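Local coordinates for lamina-associated polypeptide 2 isoforms alpha/zeta (Mus musculus, PDB 2V0X), which is a component of the nuclear lamina, linked to lamin A and chromosomes, that dimerises through a coiled-coil domain, at the interface of chains A and B. Sequence-based numbering; all coordinates share one arbitrary frame. Chains: chain A/B, Lamina-associated polypeptide 2 isoforms alpha/zeta.

Contacts 2, 3 and 4 lie along one coiled-coil bundle of four helices, built from 100-146 and 152-196 of both chains. Contact 3 sits at the turn that joins the two helices and contact 4 a short way inward, their C-alpha centres about 14 Å apart. Contact 2 lies far along the rod, about 52 Å from contact 3 and 38 Å from contact 4. Contact 1 leaves the bundle, about 26 Å from contact 2 and 62 Å from contact 3, and joins helix 79-83 of one chain to the C-terminal segment of the other. Core and periphery thus both hold the dimer.

Contact 1: the interface of chains A and B. Residues chain A 79-81, 84; chain B 224, 228-231.
A:Glu80, on helix 79-83, packs the start of its side chain against both B:Val224 and B:Ile228: its CB is 3.6 Å from B:Val224 CG2 and 3.7 Å from B:Ile228 CG2. The glutamate chain bends at its second torsion (chi2 96°), which carries the carboxylate back across the valine at about a right angle, with OE1 near the CB of B:Lys230. OE1 of A:Glu80 is 4.9 Å from B:Lys230 NZ and 5.0 Å from B:Arg231 NH2, so any attraction would act at a distance. B:Ile228 slides past A:Phe84 in the opposite direction. Methyl CG2 meets the edge of the ring, in its plane, at 3.3 Å from CE1, while CD1 lies 3.5 Å from the same CE1; CD1 also touches A:Ile81. The bent chain of B:Arg231 brings its guanidinium edge towards the helix, NH2 lying 3.4 Å from both CA and CG of A:Glu80. NH1 makes a weak hydrogen bond to the backbone O of A:Asp79, and B:Arg231 NH2 also donates to the backbone O of B:Lys229 in its own chain, 3.2 Å away. The site fastens the C-terminal tail of one subunit on the other and probably extends the dimer contact beyond the coiled coil.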
ATOM      1  N   ASP A  79      18.109 -20.431  -2.220  1.00 53.46           N
ATOM      2  CA  ASP A  79      18.481 -21.823  -1.967  1.00 53.10           C
ATOM      3  C   ASP A  79      19.796 -21.898  -1.192  1.00 49.80           C
ATOM      4  O   ASP A  79      19.953 -22.754  -0.330  1.00 50.19           O
ATOM      5  CB  ASP A  79      18.572 -22.609  -3.284  1.00 62.22           C
ATOM      6  CG  ASP A  79      17.215 -22.753  -3.978  1.00 80.14           C
ATOM      7  OD1 ASP A  79      17.162 -22.616  -5.218  1.00 88.22           O
ATOM      8  OD2 ASP A  79      16.202 -23.005  -3.288  1.00 79.01           O
ATOM      9  N   GLU A  80      20.704 -20.961  -1.469  1.00 46.32           N
ATOM     10  CA  GLU A  80      21.999 -20.882  -0.787  1.00 45.00           C
ATOM     11  C   GLU A  80      21.792 -20.804   0.724  1.00 46.58           C
ATOM     12  O   GLU A  80      22.438 -21.521   1.492  1.00 49.35           O
ATOM     13  CB  GLU A  80      22.781 -19.646  -1.240  1.00 40.18           C
ATOM     14  CG  GLU A  80      23.367 -19.708  -2.662  1.00 51.11           C
ATOM     15  CD  GLU A  80      22.489 -19.039  -3.726  1.00 76.68           C
ATOM     16  OE1 GLU A  80      23.023 -18.690  -4.804  1.00 71.19           O
ATOM     17  OE2 GLU A  80      21.272 -18.860  -3.497  1.00 98.38           O
ATOM     18  N   ILE A  81      20.870 -19.936   1.135  1.00 45.26           N
ATOM     19  CA  ILE A  81      20.549 -19.749   2.543  1.00 44.26           C
ATOM     20  C   ILE A  81      19.839 -20.982   3.108  1.00 45.71           C
ATOM     21  O   ILE A  81      20.133 -21.411   4.219  1.00 48.73           O
ATOM     22  CB  ILE A  81      19.674 -18.482   2.736  1.00 43.30           C
ATOM     23  CG1 ILE A  81      20.470 -17.233   2.350  1.00 38.69           C
ATOM     24  CG2 ILE A  81      19.129 -18.403   4.147  1.00 41.94           C
ATOM     25  CD1 ILE A  81      21.636 -16.943   3.256  1.00 46.76           C
ATOM     26  N   PHE A  84      22.035 -23.822   4.394  1.00 52.17           N
ATOM     27  CA  PHE A  84      22.635 -23.665   5.714  1.00 52.13           C
ATOM     28  C   PHE A  84      21.619 -23.727   6.851  1.00 52.07           C
ATOM     29  O   PHE A  84      21.902 -23.291   7.968  1.00 50.58           O
ATOM     30  CB  PHE A  84      23.408 -22.349   5.788  1.00 53.69           C
ATOM     31  CG  PHE A  84      24.725 -22.369   5.059  1.00 56.63           C
ATOM     32  CD1 PHE A  84      24.832 -21.865   3.771  1.00 57.52           C
ATOM     33  CD2 PHE A  84      25.871 -22.864   5.679  1.00 58.92           C
ATOM     34  CE1 PHE A  84      26.067 -21.849   3.105  1.00 58.47           C
ATOM     35  CE2 PHE A  84      27.109 -22.854   5.026  1.00 59.22           C
ATOM     36  CZ  PHE A  84      27.205 -22.344   3.735  1.00 59.19           C
TER
ATOM     37  N   VAL B 224      23.866 -12.492  -2.115  1.00 77.95           N
ATOM     38  CA  VAL B 224      24.080 -13.875  -1.682  1.00 78.54           C
ATOM     39  C   VAL B 224      25.356 -14.569  -2.196  1.00 81.18           C
ATOM     40  O   VAL B 224      26.129 -15.111  -1.403  1.00 80.93           O
ATOM     41  CB  VAL B 224      22.819 -14.751  -1.975  1.00 77.02           C
ATOM     42  CG1 VAL B 224      22.620 -14.952  -3.470  1.00 76.77           C
ATOM     43  CG2 VAL B 224      22.906 -16.076  -1.246  1.00 76.46           C
ATOM     44  N   ILE B 228      27.980 -16.952  -0.295  1.00 63.04           N
ATOM     45  CA  ILE B 228      27.692 -18.377  -0.457  1.00 67.49           C
ATOM     46  C   ILE B 228      27.550 -18.736  -1.942  1.00 72.33           C
ATOM     47  O   ILE B 228      26.690 -18.190  -2.638  1.00 74.72           O
ATOM     48  CB  ILE B 228      26.388 -18.791   0.269  1.00 67.18           C
ATOM     49  CG1 ILE B 228      26.450 -18.409   1.752  1.00 69.27           C
ATOM     50  CG2 ILE B 228      26.179 -20.300   0.145  1.00 66.50           C
ATOM     51  CD1 ILE B 228      25.129 -18.545   2.482  1.00 66.64           C
ATOM     52  N   LYS B 229      28.403 -19.638  -2.425  1.00 75.99           N
ATOM     53  CA  LYS B 229      28.353 -20.063  -3.820  1.00 79.83           C
ATOM     54  C   LYS B 229      27.200 -21.053  -3.978  1.00 85.65           C
ATOM     55  O   LYS B 229      26.777 -21.693  -3.010  1.00 84.44           O
ATOM     56  CB  LYS B 229      29.682 -20.708  -4.261  1.00 74.42           C
ATOM     57  CG  LYS B 229      29.873 -22.164  -3.828  1.00 63.70           C
ATOM     58  CD  LYS B 229      31.179 -22.793  -4.329  1.00 58.48           C
ATOM     59  CE  LYS B 229      31.182 -23.110  -5.834  1.00 54.42           C
ATOM     60  NZ  LYS B 229      31.553 -21.952  -6.714  1.00 50.51           N
ATOM     61  N   LYS B 230      26.683 -21.161  -5.196  1.00 93.31           N
ATOM     62  CA  LYS B 230      25.582 -22.076  -5.485  1.00 98.40           C
ATOM     63  C   LYS B 230      26.116 -23.446  -5.909  1.00101.25           C
ATOM     64  O   LYS B 230      27.311 -23.595  -6.183  1.00101.11           O
ATOM     65  CB  LYS B 230      24.667 -21.500  -6.578  1.00100.22           C
ATOM     66  CG  LYS B 230      25.228 -21.552  -8.002  1.00 98.20           C
ATOM     67  CD  LYS B 230      26.520 -20.765  -8.151  1.00 97.32           C
ATOM     68  CE  LYS B 230      26.307 -19.275  -7.955  1.00 91.20           C
ATOM     69  NZ  LYS B 230      25.437 -18.713  -9.021  1.00 89.92           N
ATOM     70  N   ARG B 231      25.231 -24.439  -5.949  1.00103.82           N
ATOM     71  CA  ARG B 231      25.606 -25.797  -6.349  1.00106.56           C
ATOM     72  C   ARG B 231      26.080 -25.824  -7.803  1.00109.27           C
ATOM     73  O   ARG B 231      25.370 -25.377  -8.707  1.00109.68           O
ATOM     74  CB  ARG B 231      24.429 -26.768  -6.178  1.00102.78           C
ATOM     75  CG  ARG B 231      24.212 -27.300  -4.764  1.00 95.91           C
ATOM     76  CD  ARG B 231      23.291 -26.414  -3.936  1.00 97.46           C
ATOM     77  NE  ARG B 231      23.902 -25.134  -3.584  1.00102.84           N
ATOM     78  CZ  ARG B 231      23.330 -24.219  -2.806  1.00102.24           C
ATOM     79  NH1 ARG B 231      22.125 -24.434  -2.292  1.00103.38           N
ATOM     80  NH2 ARG B 231      23.969 -23.090  -2.531  1.00 98.73           N
TER

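Contact 2: the interface of chains A and B. Residues chain A 106, 109-110, 190-191, 194; chain B 106-107, 110.
B:Leu110 pushes its whole side chain against chain A, wedged between A:Arg191 and A:Leu110. It slides past the aliphatic part of the arginine in the opposite direction, CB and CD1 each 3.6 Å from A:Arg191 CG, and CD1 also reaches the backbone of A:Gly190. Branch CD2 turns the other way and meets CD2 of A:Leu110 at 3.6 Å, the two leucines crossing at about a right angle; A:Leu106 touches CD1 more distantly. A:Leu194 supplies the next layer. Its CG stands opposite the backbone N (chi1 -173°), and CD2 rests on B:Asp107, 3.6 Å from the backbone N and 3.7 Å from CB, while both branches of the leucine brush B:Leu106: CD2 at its CB and CD1 at its CD1. One charged pair borders this apolar patch. A:Arg191 bends at its third torsion (chi3 56°), presenting NE to B:Asp107 OD1 at 2.9 Å in a hydrogen-bonded salt bridge. The oxygen lies at the guanidinium edge, in its plane, and is approached on its syn side somewhat off the carboxylate plane, the two planes being 40° apart. The same OD1 also packs against CG and CD of the arginine, so the bond probably helps to fix the chain that flanks B:Leu110. The site lies near the start of both 100-146 helices and the end of helix 152-196 of chain A, at the end of the bundle opposite the turns that join the two long helices.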
ATOM      1  N   LEU A 106       4.726 -15.787  11.360  1.00 35.00           N
ATOM      2  CA  LEU A 106       5.372 -14.510  11.126  1.00 34.13           C
ATOM      3  C   LEU A 106       5.743 -14.391   9.634  1.00 34.85           C
ATOM      4  O   LEU A 106       5.532 -13.338   9.011  1.00 36.07           O
ATOM      5  CB  LEU A 106       6.609 -14.343  12.018  1.00 34.74           C
ATOM      6  CG  LEU A 106       6.425 -13.770  13.433  1.00 39.55           C
ATOM      7  CD1 LEU A 106       5.757 -12.410  13.354  1.00 38.95           C
ATOM      8  CD2 LEU A 106       5.578 -14.673  14.288  1.00 48.75           C
ATOM      9  N   ALA A 109       2.639 -13.636   7.624  1.00 27.49           N
ATOM     10  CA  ALA A 109       2.231 -12.247   7.804  1.00 25.64           C
ATOM     11  C   ALA A 109       3.088 -11.330   6.945  1.00 28.44           C
ATOM     12  O   ALA A 109       2.577 -10.436   6.252  1.00 30.30           O
ATOM     13  CB  ALA A 109       2.347 -11.840   9.273  1.00 24.70           C
ATOM     14  N   LEU A 110       4.403 -11.516   7.016  1.00 28.15           N
ATOM     15  CA  LEU A 110       5.291 -10.679   6.231  1.00 27.21           C
ATOM     16  C   LEU A 110       5.091 -10.888   4.727  1.00 28.77           C
ATOM     17  O   LEU A 110       5.214  -9.942   3.947  1.00 31.84           O
ATOM     18  CB  LEU A 110       6.752 -10.908   6.635  1.00 27.16           C
ATOM     19  CG  LEU A 110       7.162 -10.358   8.007  1.00 29.09           C
ATOM     20  CD1 LEU A 110       8.451 -10.980   8.482  1.00 30.47           C
ATOM     21  CD2 LEU A 110       7.256  -8.841   7.982  1.00 26.96           C
ATOM     22  N   GLY A 190       0.596 -10.426  12.391  1.00 32.26           N
ATOM     23  CA  GLY A 190       1.974 -10.792  12.655  1.00 26.06           C
ATOM     24  C   GLY A 190       2.443 -10.347  14.030  1.00 24.65           C
ATOM     25  O   GLY A 190       3.141 -11.106  14.727  1.00 26.90           O
ATOM     26  N   ARG A 191       2.080  -9.127  14.425  1.00 21.57           N
ATOM     27  CA  ARG A 191       2.505  -8.603  15.719  1.00 21.22           C
ATOM     28  C   ARG A 191       1.792  -9.278  16.875  1.00 25.95           C
ATOM     29  O   ARG A 191       2.279  -9.264  17.998  1.00 27.84           O
ATOM     30  CB  ARG A 191       2.351  -7.069  15.781  1.00 18.78           C
ATOM     31  CG  ARG A 191       3.300  -6.334  14.811  1.00 20.31           C
ATOM     32  CD  ARG A 191       3.105  -4.823  14.811  1.00 26.05           C
ATOM     33  NE  ARG A 191       3.236  -4.219  16.143  1.00 32.96           N
ATOM     34  CZ  ARG A 191       2.344  -3.374  16.658  1.00 31.82           C
ATOM     35  NH1 ARG A 191       1.267  -3.034  15.951  1.00 28.47           N
ATOM     36  NH2 ARG A 191       2.504  -2.889  17.888  1.00 24.50           N
ATOM     37  N   LEU A 194       3.746 -12.472  17.323  1.00 26.39           N
ATOM     38  CA  LEU A 194       5.032 -12.083  17.904  1.00 27.05           C
ATOM     39  C   LEU A 194       4.968 -11.745  19.403  1.00 30.21           C
ATOM     40  O   LEU A 194       5.807 -12.196  20.183  1.00 31.51           O
ATOM     41  CB  LEU A 194       5.641 -10.911  17.143  1.00 27.08           C
ATOM     42  CG  LEU A 194       7.057 -10.501  17.546  1.00 28.76           C
ATOM     43  CD1 LEU A 194       8.060 -11.615  17.218  1.00 28.59           C
ATOM     44  CD2 LEU A 194       7.448  -9.228  16.814  1.00 31.01           C
TER
ATOM     45  N   LEU B 106      11.722  -7.659  13.980  1.00 32.95           N
ATOM     46  CA  LEU B 106      10.509  -8.157  13.368  1.00 32.04           C
ATOM     47  C   LEU B 106       9.369  -7.194  13.633  1.00 30.80           C
ATOM     48  O   LEU B 106       8.619  -6.857  12.718  1.00 33.95           O
ATOM     49  CB  LEU B 106      10.147  -9.547  13.895  1.00 32.70           C
ATOM     50  CG  LEU B 106      11.143 -10.686  13.700  1.00 35.02           C
ATOM     51  CD1 LEU B 106      10.434 -12.002  13.988  1.00 38.76           C
ATOM     52  CD2 LEU B 106      11.680 -10.705  12.277  1.00 34.48           C
ATOM     53  N   ASP B 107       9.253  -6.754  14.886  1.00 27.99           N
ATOM     54  CA  ASP B 107       8.199  -5.824  15.276  1.00 27.84           C
ATOM     55  C   ASP B 107       8.331  -4.499  14.530  1.00 27.51           C
ATOM     56  O   ASP B 107       7.331  -3.905  14.124  1.00 30.14           O
ATOM     57  CB  ASP B 107       8.202  -5.586  16.792  1.00 27.90           C
ATOM     58  CG  ASP B 107       6.973  -4.833  17.250  1.00 28.49           C
ATOM     59  OD1 ASP B 107       5.859  -5.258  16.889  1.00 29.47           O
ATOM     60  OD2 ASP B 107       7.123  -3.794  17.918  1.00 35.03           O
ATOM     61  N   LEU B 110       7.135  -5.032  10.895  1.00 26.10           N
ATOM     62  CA  LEU B 110       5.674  -5.111  10.793  1.00 24.99           C
ATOM     63  C   LEU B 110       5.018  -3.746  11.050  1.00 26.04           C
ATOM     64  O   LEU B 110       3.983  -3.426  10.455  1.00 29.14           O
ATOM     65  CB  LEU B 110       5.109  -6.173  11.756  1.00 25.46           C
ATOM     66  CG  LEU B 110       5.500  -7.647  11.522  1.00 26.66           C
ATOM     67  CD1 LEU B 110       5.398  -8.471  12.802  1.00 27.48           C
ATOM     68  CD2 LEU B 110       4.663  -8.253  10.423  1.00 22.23           C
TER

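Contact 3: the interface of chains A and B. Residues chain A 145, 155-156, 159; chain B 145, 152, 155-156, 159.
The carbonyl oxygen of B:Ala152 faces methyl CG2 of A:Ile145 at 4.1 Å, a loose packing contact at the margin of a cluster made chiefly of carbon. At its centre A:Ile145 and B:Ile145 cross at about a right angle, CD1 of A:Ile145 tight against CG2 of B:Ile145 at 3.4 Å. The two isoleucines do not obey the two-fold symmetry of the dimer. In A:Ile145, CG1 lies opposite the carbonyl carbon (chi1 -75°); in B:Ile145 it is set between the backbone N and the carbonyl carbon (chi1 57°), the crowded position. Each isoleucine meets leucine 159 of the opposite chain, but they differ in their contact with leucine 156. The CD1 of B:Ile145 meets A:Leu159 tip to tip, 3.5 Å from its CD1, and lies equally near CD2 of A:Leu156, with which the isoleucine is packed alongside in the opposite direction. The CD1 of A:Ile145 likewise touches CD1 of B:Leu159 at 3.7 Å, but B:Leu156 is more remote from it. A:Leu159 CD2 and B:Leu159 CD2, 3.9 Å apart, close the inner side, and the small CB groups of A:Ala155 and B:Ala155 border the isoleucines. The departure from symmetry probably lets the two branched side chains fit together near the axis. The cluster caps the turn end of the bundle, where helix 100-146 finishes and helix 152-196 begins in each chain.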
ATOM      1  N   ILE A 145     -12.322  22.669 -28.560  1.00 65.19           N
ATOM      2  CA  ILE A 145     -13.239  23.702 -28.087  1.00 68.01           C
ATOM      3  C   ILE A 145     -12.745  25.098 -28.464  1.00 70.64           C
ATOM      4  O   ILE A 145     -13.542  25.978 -28.788  1.00 71.20           O
ATOM      5  CB  ILE A 145     -13.429  23.609 -26.549  1.00 68.54           C
ATOM      6  CG1 ILE A 145     -14.321  22.412 -26.209  1.00 72.22           C
ATOM      7  CG2 ILE A 145     -14.013  24.905 -25.980  1.00 67.65           C
ATOM      8  CD1 ILE A 145     -14.443  22.138 -24.720  1.00 74.60           C
ATOM      9  N   ALA A 155     -15.461  17.056 -29.420  1.00 59.95           N
ATOM     10  CA  ALA A 155     -14.999  17.336 -28.063  1.00 55.25           C
ATOM     11  C   ALA A 155     -15.825  16.586 -27.022  1.00 51.18           C
ATOM     12  O   ALA A 155     -15.283  16.095 -26.036  1.00 50.82           O
ATOM     13  CB  ALA A 155     -15.029  18.836 -27.788  1.00 55.26           C
ATOM     14  N   LEU A 156     -17.121  16.452 -27.275  1.00 46.63           N
ATOM     15  CA  LEU A 156     -18.012  15.753 -26.359  1.00 45.45           C
ATOM     16  C   LEU A 156     -17.740  14.257 -26.353  1.00 44.43           C
ATOM     17  O   LEU A 156     -18.015  13.563 -25.370  1.00 44.96           O
ATOM     18  CB  LEU A 156     -19.467  16.003 -26.722  1.00 45.29           C
ATOM     19  CG  LEU A 156     -20.061  17.357 -26.357  1.00 46.54           C
ATOM     20  CD1 LEU A 156     -21.543  17.330 -26.702  1.00 49.56           C
ATOM     21  CD2 LEU A 156     -19.873  17.626 -24.872  1.00 45.35           C
ATOM     22  N   LEU A 159     -14.649  13.943 -24.201  1.00 32.88           N
ATOM     23  CA  LEU A 159     -15.002  14.133 -22.810  1.00 32.17           C
ATOM     24  C   LEU A 159     -15.694  12.910 -22.231  1.00 32.75           C
ATOM     25  O   LEU A 159     -15.612  12.652 -21.027  1.00 36.82           O
ATOM     26  CB  LEU A 159     -15.890  15.366 -22.630  1.00 33.15           C
ATOM     27  CG  LEU A 159     -15.160  16.687 -22.859  1.00 34.34           C
ATOM     28  CD1 LEU A 159     -16.116  17.851 -22.615  1.00 34.10           C
ATOM     29  CD2 LEU A 159     -13.944  16.753 -21.930  1.00 33.20           C
TER
ATOM     30  N   ILE B 145     -20.385  23.244 -23.370  1.00 70.51           N
ATOM     31  CA  ILE B 145     -20.168  23.140 -24.814  1.00 74.28           C
ATOM     32  C   ILE B 145     -21.324  22.450 -25.540  1.00 76.31           C
ATOM     33  O   ILE B 145     -21.407  22.477 -26.769  1.00 77.66           O
ATOM     34  CB  ILE B 145     -18.837  22.430 -25.138  1.00 76.05           C
ATOM     35  CG1 ILE B 145     -18.798  21.040 -24.504  1.00 82.05           C
ATOM     36  CG2 ILE B 145     -17.680  23.264 -24.631  1.00 77.87           C
ATOM     37  CD1 ILE B 145     -17.515  20.276 -24.770  1.00 85.78           C
ATOM     38  N   ALA B 152     -16.920  29.228 -24.739  1.00 92.87           N
ATOM     39  CA  ALA B 152     -15.640  28.548 -24.878  1.00 89.87           C
ATOM     40  C   ALA B 152     -14.704  28.792 -23.699  1.00 88.13           C
ATOM     41  O   ALA B 152     -14.203  27.840 -23.101  1.00 89.87           O
ATOM     42  CB  ALA B 152     -14.966  28.965 -26.181  1.00 89.56           C
ATOM     43  N   ALA B 155     -15.766  26.888 -20.575  1.00 64.07           N
ATOM     44  CA  ALA B 155     -15.420  25.473 -20.634  1.00 59.17           C
ATOM     45  C   ALA B 155     -13.904  25.288 -20.483  1.00 54.32           C
ATOM     46  O   ALA B 155     -13.456  24.376 -19.790  1.00 55.98           O
ATOM     47  CB  ALA B 155     -15.908  24.863 -21.938  1.00 59.31           C
ATOM     48  N   LEU B 156     -13.123  26.162 -21.113  1.00 44.81           N
ATOM     49  CA  LEU B 156     -11.668  26.102 -21.021  1.00 43.29           C
ATOM     50  C   LEU B 156     -11.153  26.240 -19.584  1.00 42.51           C
ATOM     51  O   LEU B 156     -10.147  25.623 -19.222  1.00 43.59           O
ATOM     52  CB  LEU B 156     -11.028  27.173 -21.901  1.00 44.78           C
ATOM     53  CG  LEU B 156     -10.899  26.812 -23.380  1.00 49.92           C
ATOM     54  CD1 LEU B 156     -10.811  28.082 -24.217  1.00 53.19           C
ATOM     55  CD2 LEU B 156      -9.673  25.924 -23.586  1.00 50.61           C
ATOM     56  N   LEU B 159     -11.953  22.981 -17.893  1.00 34.23           N
ATOM     57  CA  LEU B 159     -11.024  21.986 -18.387  1.00 33.00           C
ATOM     58  C   LEU B 159      -9.618  22.227 -17.872  1.00 33.20           C
ATOM     59  O   LEU B 159      -8.830  21.295 -17.756  1.00 36.86           O
ATOM     60  CB  LEU B 159     -11.011  21.956 -19.918  1.00 33.93           C
ATOM     61  CG  LEU B 159     -12.239  21.397 -20.660  1.00 35.38           C
ATOM     62  CD1 LEU B 159     -11.931  21.373 -22.150  1.00 36.96           C
ATOM     63  CD2 LEU B 159     -12.601  19.986 -20.170  1.00 32.87           C
TER

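Contact 4: the interface of chains A and B. Residues chain A 134, 138, 166, 169; chain B 134, 138, 166, 169.
A:Leu134 and B:Leu134 reach toward each other tip to tip, their CD2 methyls packed tightly at 3.4 Å. Both side chains swing CG away from the backbone N, with chi1 165° in chain A and 162° in chain B, and this common extended setting aims one methyl of each at its symmetry mate. CG of either leucine rests on an alanine CB of the other chain, at 4.1 Å both for A:Leu134 on B:Ala166 and for B:Leu134 on A:Ala166. The alanine's small side chain probably lets the helix that bears it come near. A second matched pair lies beside the first: A:Leu169 and B:Leu169 pass each other at a slant and touch through CD1, 3.8 Å apart. Each also backs the first-pair leucine of its own chain; CD1 of A:Leu169 is 3.6 Å from CD2 of A:Leu134, and chain B repeats the arrangement, so the residue that pairs across the axis also steadies its neighbour. On the other side, CD1 of A:Ile138, one helical turn along, abuts CD1 of A:Leu134 at 3.8 Å and is only marginally in touch with chain B. Here the near-symmetry of the dimer is kept, with A:Leu134 facing B:Leu134 and A:Leu169 facing B:Leu169. Such layers of interlocking hydrocarbon join the 100-146 and 152-196 helices of both subunits into one core and help hold the LAP2alpha dimer together.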
ATOM      1  N   LEU A 134      -5.765  10.489 -19.567  1.00 33.41           N
ATOM      2  CA  LEU A 134      -6.835  11.428 -19.251  1.00 34.22           C
ATOM      3  C   LEU A 134      -6.335  12.863 -19.475  1.00 35.93           C
ATOM      4  O   LEU A 134      -7.048  13.717 -20.013  1.00 38.75           O
ATOM      5  CB  LEU A 134      -7.248  11.226 -17.796  1.00 34.02           C
ATOM      6  CG  LEU A 134      -8.086  12.234 -17.027  1.00 35.47           C
ATOM      7  CD1 LEU A 134      -9.312  12.668 -17.822  1.00 36.23           C
ATOM      8  CD2 LEU A 134      -8.504  11.568 -15.732  1.00 38.30           C
ATOM      9  N   ILE A 138      -7.765  15.628 -22.179  1.00 36.45           N
ATOM     10  CA  ILE A 138      -8.254  16.944 -21.775  1.00 37.75           C
ATOM     11  C   ILE A 138      -7.663  18.043 -22.663  1.00 42.09           C
ATOM     12  O   ILE A 138      -8.391  18.914 -23.139  1.00 47.49           O
ATOM     13  CB  ILE A 138      -7.965  17.228 -20.275  1.00 36.14           C
ATOM     14  CG1 ILE A 138      -8.883  16.365 -19.401  1.00 34.30           C
ATOM     15  CG2 ILE A 138      -8.190  18.702 -19.947  1.00 34.85           C
ATOM     16  CD1 ILE A 138      -8.514  16.361 -17.943  1.00 46.01           C
ATOM     17  N   ALA A 166     -12.174   8.929 -15.333  1.00 28.33           N
ATOM     18  CA  ALA A 166     -12.305   9.476 -13.985  1.00 26.45           C
ATOM     19  C   ALA A 166     -13.013   8.475 -13.057  1.00 26.98           C
ATOM     20  O   ALA A 166     -12.615   8.309 -11.896  1.00 27.58           O
ATOM     21  CB  ALA A 166     -13.045  10.806 -14.022  1.00 26.16           C
ATOM     22  N   LEU A 169     -10.601   5.706 -12.199  1.00 30.53           N
ATOM     23  CA  LEU A 169      -9.650   6.193 -11.207  1.00 27.76           C
ATOM     24  C   LEU A 169     -10.259   6.146  -9.812  1.00 29.53           C
ATOM     25  O   LEU A 169      -9.621   5.675  -8.888  1.00 31.82           O
ATOM     26  CB  LEU A 169      -9.160   7.606 -11.582  1.00 26.37           C
ATOM     27  CG  LEU A 169      -8.197   7.647 -12.778  1.00 24.33           C
ATOM     28  CD1 LEU A 169      -7.849   9.062 -13.169  1.00 26.59           C
ATOM     29  CD2 LEU A 169      -6.914   6.884 -12.465  1.00 20.79           C
TER
ATOM     30  N   LEU B 134     -13.083  15.553 -10.330  1.00 40.11           N
ATOM     31  CA  LEU B 134     -12.717  15.637 -11.727  1.00 39.36           C
ATOM     32  C   LEU B 134     -13.876  15.200 -12.629  1.00 41.82           C
ATOM     33  O   LEU B 134     -14.128  15.827 -13.672  1.00 44.48           O
ATOM     34  CB  LEU B 134     -11.478  14.779 -11.971  1.00 37.18           C
ATOM     35  CG  LEU B 134     -11.055  14.307 -13.359  1.00 35.27           C
ATOM     36  CD1 LEU B 134     -10.731  15.451 -14.275  1.00 33.60           C
ATOM     37  CD2 LEU B 134      -9.847  13.405 -13.185  1.00 39.16           C
ATOM     38  N   ILE B 138     -15.813  17.465 -15.461  1.00 39.72           N
ATOM     39  CA  ILE B 138     -15.862  17.038 -16.858  1.00 38.01           C
ATOM     40  C   ILE B 138     -17.291  17.159 -17.379  1.00 37.53           C
ATOM     41  O   ILE B 138     -17.512  17.698 -18.463  1.00 37.92           O
ATOM     42  CB  ILE B 138     -15.365  15.579 -17.051  1.00 37.97           C
ATOM     43  CG1 ILE B 138     -13.843  15.517 -16.881  1.00 34.80           C
ATOM     44  CG2 ILE B 138     -15.759  15.049 -18.442  1.00 38.68           C
ATOM     45  CD1 ILE B 138     -13.307  14.117 -16.701  1.00 36.15           C
ATOM     46  N   ALA B 166      -5.826  15.972 -13.013  1.00 30.61           N
ATOM     47  CA  ALA B 166      -5.230  14.786 -13.646  1.00 27.28           C
ATOM     48  C   ALA B 166      -3.741  14.682 -13.328  1.00 30.10           C
ATOM     49  O   ALA B 166      -3.238  13.588 -13.080  1.00 34.13           O
ATOM     50  CB  ALA B 166      -5.454  14.779 -15.175  1.00 25.21           C
ATOM     51  N   LEU B 169      -3.399  13.532  -9.816  1.00 31.36           N
ATOM     52  CA  LEU B 169      -3.624  12.095  -9.764  1.00 32.44           C
ATOM     53  C   LEU B 169      -2.385  11.292 -10.166  1.00 35.10           C
ATOM     54  O   LEU B 169      -2.103  10.263  -9.571  1.00 36.41           O
ATOM     55  CB  LEU B 169      -4.820  11.722 -10.627  1.00 31.68           C
ATOM     56  CG  LEU B 169      -6.146  12.220 -10.064  1.00 33.73           C
ATOM     57  CD1 LEU B 169      -7.211  12.208 -11.134  1.00 34.06           C
ATOM     58  CD2 LEU B 169      -6.566  11.389  -8.861  1.00 33.58           C
TER